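Local coordinates for periplasmic binding protein (Xylanimonas cellulosilytica, PDB 4MX8), which probably binds a solute, perhaps an iron-siderophore-type ligand as in its relatives, and passes it to a membrane importer, at residues A17-D22 with I129-R134; L247-R252 with V284-P289. All coordinates share one frame; numbering follows the deposited sequence.

Overall arrangement
The two contacts sit on opposite sides of the chain's centre, their own centres about 30 Å apart and their nearest atoms about 14 Å from each other, so they do not touch. Interaction 1 comes first along the chain and joins the antiparallel pair of strands 16-24 and 35-43 to strand 128-130, an outermost strand of the three-stranded parallel sheet. Interaction 2 follows and pairs strands 246-251 and 284-287 in a separate mixed sheet of four strands. The three- and four-stranded sheets probably form the cores of the two lobes, as in TroA-like binding proteins, where the solute lies in the cleft between them. The two contacts thus probably belong to different lobes, and they share no strand.

Interaction 1. Residues A17-D22 with I129-R134; sequences ASYTWD and IDLSLR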
loop_
_atom_site.group_PDB
_atom_site.type_symbol
_atom_site.label_atom_id
_atom_site.label_comp_id
_atom_site.label_asym_id
_atom_site.label_seq_id
_atom_site.Cartn_x
_atom_site.Cartn_y
_atom_site.Cartn_z
ATOM N N ALA A 17 -22.152 13.544 -0.525
ATOM C CA ALA A 17 -22.013 12.373 0.322
ATOM C C ALA A 17 -21.156 12.783 1.506
ATOM O O ALA A 17 -20.115 13.424 1.331
ATOM C CB ALA A 17 -21.347 11.246 -0.434
ATOM N N SER A 18 -21.594 12.423 2.707
ATOM C CA SER A 18 -20.911 12.829 3.923
ATOM C C SER A 18 -19.825 11.827 4.282
ATOM O O SER A 18 -20.084 10.624 4.355
ATOM C CB SER A 18 -21.915 12.901 5.050
ATOM O OG SER A 18 -21.701 14.070 5.801
ATOM N N TYR A 19 -18.603 12.313 4.487
ATOM C CA TYR A 19 -17.499 11.422 4.866
ATOM C C TYR A 19 -16.911 11.812 6.224
ATOM O O TYR A 19 -16.419 12.940 6.400
ATOM C CB TYR A 19 -16.396 11.384 3.807
ATOM C CG TYR A 19 -15.373 10.306 4.099
ATOM C CD1 TYR A 19 -15.689 8.963 3.932
ATOM C CD2 TYR A 19 -14.104 10.620 4.542
ATOM C CE1 TYR A 19 -14.769 7.965 4.202
ATOM C CE2 TYR A 19 -13.175 9.628 4.814
ATOM C CZ TYR A 19 -13.512 8.297 4.645
ATOM O OH TYR A 19 -12.599 7.288 4.908
ATOM N N THR A 20 -16.985 10.879 7.180
ATOM C CA THR A 20 -16.547 11.143 8.544
ATOM C C THR A 20 -15.554 10.100 9.009
ATOM O O THR A 20 -15.829 8.902 8.969
ATOM C CB THR A 20 -17.706 11.186 9.527
ATOM O OG1 THR A 20 -18.558 12.291 9.199
ATOM C CG2 THR A 20 -17.185 11.379 10.933
ATOM N N TRP A 21 -14.395 10.569 9.458
ATOM C CA TRP A 21 -13.333 9.669 9.870
ATOM C C TRP A 21 -12.530 10.245 11.033
ATOM O O TRP A 21 -12.633 11.440 11.341
ATOM C CB TRP A 21 -12.439 9.340 8.672
ATOM C CG TRP A 21 -11.428 10.385 8.298
ATOM C CD1 TRP A 21 -10.077 10.326 8.514
ATOM C CD2 TRP A 21 -11.667 11.624 7.615
ATOM N NE1 TRP A 21 -9.465 11.448 8.006
ATOM C CE2 TRP A 21 -10.420 12.261 7.453
ATOM C CE3 TRP A 21 -12.814 12.260 7.133
ATOM C CZ2 TRP A 21 -10.291 13.502 6.835
ATOM C CZ3 TRP A 21 -12.687 13.491 6.514
ATOM C CH2 TRP A 21 -11.432 14.099 6.368
ATOM N N ASP A 22 -11.753 9.387 11.692
ATOM C CA ASP A 22 -10.879 9.854 12.758
ATOM C C ASP A 22 -9.523 10.266 12.173
ATOM O O ASP A 22 -8.645 9.438 11.928
ATOM C CB ASP A 22 -10.743 8.802 13.855
ATOM C CG ASP A 22 -12.035 8.607 14.642
ATOM O OD1 ASP A 22 -12.518 9.572 15.275
ATOM O OD2 ASP A 22 -12.569 7.483 14.632
ATOM N N ILE A 129 -10.814 14.604 1.147
ATOM C CA ILE A 129 -10.945 13.502 2.073
ATOM C C ILE A 129 -9.614 12.799 2.201
ATOM O O ILE A 129 -8.778 12.836 1.294
ATOM C CB ILE A 129 -12.038 12.498 1.655
ATOM C CG1 ILE A 129 -11.759 11.930 0.265
ATOM C CG2 ILE A 129 -13.397 13.152 1.678
ATOM C CD1 ILE A 129 -12.908 11.094 -0.252
ATOM N N ASP A 130 -9.441 12.155 3.344
ATOM C CA ASP A 130 -8.213 11.469 3.707
ATOM C C ASP A 130 -8.556 9.986 3.821
ATOM O O ASP A 130 -9.279 9.563 4.721
ATOM C CB ASP A 130 -7.722 12.060 5.032
ATOM C CG ASP A 130 -6.638 11.247 5.703
ATOM O OD1 ASP A 130 -6.034 10.357 5.060
ATOM O OD2 ASP A 130 -6.387 11.541 6.900
ATOM N N LEU A 131 -8.074 9.201 2.873
ATOM C CA LEU A 131 -8.378 7.784 2.873
ATOM C C LEU A 131 -7.178 6.972 3.349
ATOM O O LEU A 131 -6.929 5.885 2.848
ATOM C CB LEU A 131 -8.824 7.320 1.481
ATOM C CG LEU A 131 -10.016 8.037 0.844
ATOM C CD1 LEU A 131 -10.301 7.427 -0.508
ATOM C CD2 LEU A 131 -11.259 7.970 1.702
ATOM N N SER A 132 -6.439 7.518 4.315
ATOM C CA SER A 132 -5.342 6.803 4.976
ATOM C C SER A 132 -5.790 5.422 5.450
ATOM O O SER A 132 -6.983 5.185 5.682
ATOM C CB SER A 132 -4.853 7.604 6.198
ATOM O OG SER A 132 -4.082 8.744 5.852
ATOM N N LEU A 133 -4.838 4.509 5.610
ATOM C CA LEU A 133 -5.184 3.180 6.100
ATOM C C LEU A 133 -5.667 3.256 7.543
ATOM O O LEU A 133 -5.043 3.886 8.381
ATOM C CB LEU A 133 -3.987 2.249 5.994
ATOM C CG LEU A 133 -4.314 0.789 6.294
ATOM C CD1 LEU A 133 -3.382 -0.050 5.480
ATOM C CD2 LEU A 133 -4.197 0.428 7.797
ATOM N N ARG A 134 -6.781 2.597 7.830
ATOM C CA ARG A 134 -7.344 2.591 9.178
ATOM C C ARG A 134 -7.590 1.178 9.703
ATOM O O ARG A 134 -8.501 0.481 9.256
ATOM C CB ARG A 134 -8.658 3.366 9.213
ATOM C CG ARG A 134 -8.620 4.569 10.132
ATOM C CD ARG A 134 -8.506 5.844 9.330
ATOM N NE ARG A 134 -9.563 5.966 8.323
ATOM C CZ ARG A 134 -9.534 6.844 7.324
ATOM N NH1 ARG A 134 -8.500 7.668 7.209
ATOM N NH2 ARG A 134 -10.529 6.894 6.442
HETATM O O HOH W 1 -6.486 8.034 9.820
#
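The strand 16-24, half of an antiparallel pair with 35-43, packs by side chains against strand 128-130, an outermost strand of a parallel sheet, and the loop after it. The dense part is built from two aromatic residues. Tyr19, its CG anti to the backbone N (chi1 -171°), points its ring across Ile129, with CD2 3.9 Å from CG2 of Ile129, and its CZ is 3.7 Å from CD2 of Leu131. The methyls of branched aliphatic residues suit an aromatic neighbour, giving it small apolar surfaces, and Phe147 of helix 137-152 adds a second ring next to Tyr19. Trp21 crosses Asp130 almost perpendicularly, its indole plane 88° from the carboxylate. Its NE1 gives a hydrogen bond of 3.3 Å to OD2 of Asp130, meeting that oxygen from above the carboxylate plane. An aspartate fits here because its other oxygen, OD1, takes both OG and N of Ser132, the latter forming an Asx turn that fixes the carboxylate.

The looser side belongs to Arg134, partly exposed and poorly ordered. A water joins its NH1 to the carbonyl O of Asp22 by weak bonds. A long, flat cationic group suits the place: the side chain bends at chi2 and chi3, laying one guanidinium face over CD1 of Trp21, with Ser132 O over the opposite face, while NH1 still donates to Asp130 O at 3.2 Å, within the guanidinium plane.

Interaction 2. Residues L247-R252 with V284-P289; sequences LWVVDR and VLYLNP
Strands 247-251 and 284-287 run parallel, and their paired side chains stand in two groups, one on each sheet face. On one face Trp248 and Leu285 lie side by side and point the same way, so that CD1 of Leu285 sits over the six-membered ring of the indole in a CH-pi contact. Leu287 crosses the tryptophan obliquely and meets it at the edge, its CD2 3.6 Å from CE3 of Trp248. Both leucines hold CG anti to the carbonyl carbon; a broad flat ring suits this place because it offers Leu285 a face and Leu287 an edge. An alanine at Trp248 would remove the face under Leu285 CD1 and the edge beside Leu287 CD2, and would probably loosen the packing on this side of the sheet.

On the other face Tyr286 lies alongside Val249, with CD1 of the ring 3.6 Å from CB of the valine. Val249 also crosses Val284 obliquely, CG2 to CG1 at 3.8 Å, while Leu247 runs beside Val284. Beta-branched valines suit extended strands, and CB and CG1 of Val249 give the tyrosine ring an apolar surface to lie along.

The backbones join the strands: Leu285 N to Leu247 O, Val249 N to Leu285 O and Leu287 N to Val249 O are each 2.8 Å and nearly straight. Where the strands part, a water accepts from Asp251 N and donates to Leu287 O. Asn288 OD1 accepts from Ala291 N, capping the helix that follows; Asp251 caps its own through a weak bond from Ala254 N to OD1, while its OD2 accepts from Ala264 N. Neighbouring parallel strands, each leading straight into a helix, are typical of an alpha/beta sheet, here probably the core of one lobe, as in TroA-like binding proteins.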
loop_
_atom_site.group_PDB
_atom_site.type_symbol
_atom_site.label_atom_id
_atom_site.label_comp_id
_atom_site.label_asym_id
_atom_site.label_seq_id
_atom_site.Cartn_x
_atom_site.Cartn_y
_atom_site.Cartn_z
ATOM N N LEU A 247 10.952 -17.325 1.971
ATOM C CA LEU A 247 11.430 -15.963 2.206
ATOM C C LEU A 247 10.759 -15.037 1.207
ATOM O O LEU A 247 10.904 -15.225 -0.006
ATOM C CB LEU A 247 12.948 -15.893 2.049
ATOM C CG LEU A 247 13.692 -14.580 2.337
ATOM C CD1 LEU A 247 13.736 -14.292 3.820
ATOM C CD2 LEU A 247 15.098 -14.637 1.778
ATOM N N TRP A 248 10.014 -14.052 1.721
ATOM C CA TRP A 248 9.272 -13.100 0.893
ATOM C C TRP A 248 9.944 -11.741 0.903
ATOM O O TRP A 248 9.997 -11.093 1.940
ATOM C CB TRP A 248 7.859 -12.923 1.434
ATOM C CG TRP A 248 7.021 -14.168 1.459
ATOM C CD1 TRP A 248 6.958 -15.090 2.461
ATOM C CD2 TRP A 248 6.110 -14.613 0.452
ATOM N NE1 TRP A 248 6.067 -16.086 2.138
ATOM C CE2 TRP A 248 5.530 -15.812 0.911
ATOM C CE3 TRP A 248 5.722 -14.111 -0.789
ATOM C CZ2 TRP A 248 4.588 -16.513 0.178
ATOM C CZ3 TRP A 248 4.783 -14.810 -1.516
ATOM C CH2 TRP A 248 4.230 -15.999 -1.033
ATOM N N VAL A 249 10.420 -11.295 -0.254
ATOM C CA VAL A 249 11.298 -10.132 -0.329
ATOM C C VAL A 249 10.678 -8.920 -1.012
ATOM O O VAL A 249 10.169 -9.023 -2.130
ATOM C CB VAL A 249 12.568 -10.485 -1.104
ATOM C CG1 VAL A 249 13.548 -9.335 -1.057
ATOM C CG2 VAL A 249 13.184 -11.747 -0.533
ATOM N N VAL A 250 10.745 -7.776 -0.335
ATOM C CA VAL A 250 10.346 -6.476 -0.892
ATOM C C VAL A 250 11.594 -5.604 -1.069
ATOM O O VAL A 250 12.240 -5.233 -0.089
ATOM C CB VAL A 250 9.392 -5.747 0.073
ATOM C CG1 VAL A 250 9.066 -4.385 -0.434
ATOM C CG2 VAL A 250 8.136 -6.538 0.260
ATOM N N ASP A 251 11.951 -5.285 -2.306
ATOM C CA ASP A 251 13.137 -4.464 -2.560
ATOM C C ASP A 251 12.767 -2.983 -2.424
ATOM O O ASP A 251 12.302 -2.360 -3.373
ATOM C CB ASP A 251 13.650 -4.757 -3.968
ATOM C CG ASP A 251 14.955 -4.071 -4.280
ATOM O OD1 ASP A 251 15.410 -3.216 -3.485
ATOM O OD2 ASP A 251 15.529 -4.403 -5.342
ATOM N N ARG A 252 12.962 -2.407 -1.248
ATOM C CA ARG A 252 12.479 -1.048 -1.008
ATOM C C ARG A 252 13.233 -0.015 -1.837
ATOM O O ARG A 252 12.658 0.988 -2.248
ATOM C CB ARG A 252 12.579 -0.700 0.474
ATOM C CG ARG A 252 12.086 0.682 0.843
ATOM C CD ARG A 252 12.502 1.019 2.254
ATOM N NE ARG A 252 13.009 2.384 2.320
ATOM C CZ ARG A 252 13.722 2.874 3.329
ATOM N NH1 ARG A 252 14.012 2.109 4.369
ATOM N NH2 ARG A 252 14.139 4.131 3.297
ATOM N N VAL A 284 12.517 -18.440 -2.446
ATOM C CA VAL A 284 12.604 -16.982 -2.303
ATOM C C VAL A 284 11.676 -16.316 -3.311
ATOM O O VAL A 284 11.864 -16.444 -4.515
ATOM C CB VAL A 284 14.059 -16.460 -2.478
ATOM C CG1 VAL A 284 14.106 -14.954 -2.445
ATOM C CG2 VAL A 284 14.952 -17.015 -1.391
ATOM N N LEU A 285 10.668 -15.613 -2.815
ATOM C CA LEU A 285 9.696 -14.964 -3.689
ATOM C C LEU A 285 9.832 -13.458 -3.594
ATOM O O LEU A 285 9.851 -12.908 -2.487
ATOM C CB LEU A 285 8.278 -15.356 -3.279
ATOM C CG LEU A 285 8.107 -16.861 -3.133
ATOM C CD1 LEU A 285 7.252 -17.098 -1.943
ATOM C CD2 LEU A 285 7.495 -17.461 -4.363
ATOM N N TYR A 286 9.921 -12.790 -4.743
ATOM C CA TYR A 286 10.028 -11.330 -4.744
ATOM C C TYR A 286 8.682 -10.638 -4.982
ATOM O O TYR A 286 7.947 -10.961 -5.921
ATOM C CB TYR A 286 11.077 -10.880 -5.752
ATOM C CG TYR A 286 12.466 -11.300 -5.355
ATOM C CD1 TYR A 286 13.279 -10.453 -4.615
ATOM C CD2 TYR A 286 12.959 -12.553 -5.691
ATOM C CE1 TYR A 286 14.548 -10.832 -4.233
ATOM C CE2 TYR A 286 14.229 -12.939 -5.317
ATOM C CZ TYR A 286 15.014 -12.073 -4.587
ATOM O OH TYR A 286 16.268 -12.453 -4.192
ATOM N N LEU A 287 8.352 -9.696 -4.114
ATOM C CA LEU A 287 7.074 -9.005 -4.217
ATOM C C LEU A 287 7.259 -7.686 -4.976
ATOM O O LEU A 287 8.355 -7.143 -4.995
ATOM C CB LEU A 287 6.489 -8.759 -2.824
ATOM C CG LEU A 287 6.289 -9.968 -1.914
ATOM C CD1 LEU A 287 5.789 -9.479 -0.593
ATOM C CD2 LEU A 287 5.296 -10.930 -2.509
ATOM N N ASN A 288 6.197 -7.183 -5.607
ATOM C CA ASN A 288 6.278 -5.971 -6.427
ATOM C C ASN A 288 6.449 -4.745 -5.529
ATOM O O ASN A 288 5.488 -4.324 -4.856
ATOM C CB ASN A 288 5.005 -5.837 -7.270
ATOM C CG ASN A 288 5.033 -4.647 -8.221
ATOM O OD1 ASN A 288 5.596 -3.594 -7.928
ATOM N ND2 ASN A 288 4.397 -4.812 -9.373
ATOM N N PRO A 289 7.663 -4.156 -5.534
ATOM C CA PRO A 289 8.074 -3.052 -4.666
ATOM C C PRO A 289 7.092 -1.901 -4.725
ATOM O O PRO A 289 6.580 -1.522 -3.675
ATOM C CB PRO A 289 9.411 -2.634 -5.261
ATOM C CG PRO A 289 9.933 -3.880 -5.864
ATOM C CD PRO A 289 8.733 -4.526 -6.466
HETATM O O HOH W 2 11.005 -6.781 -4.444
#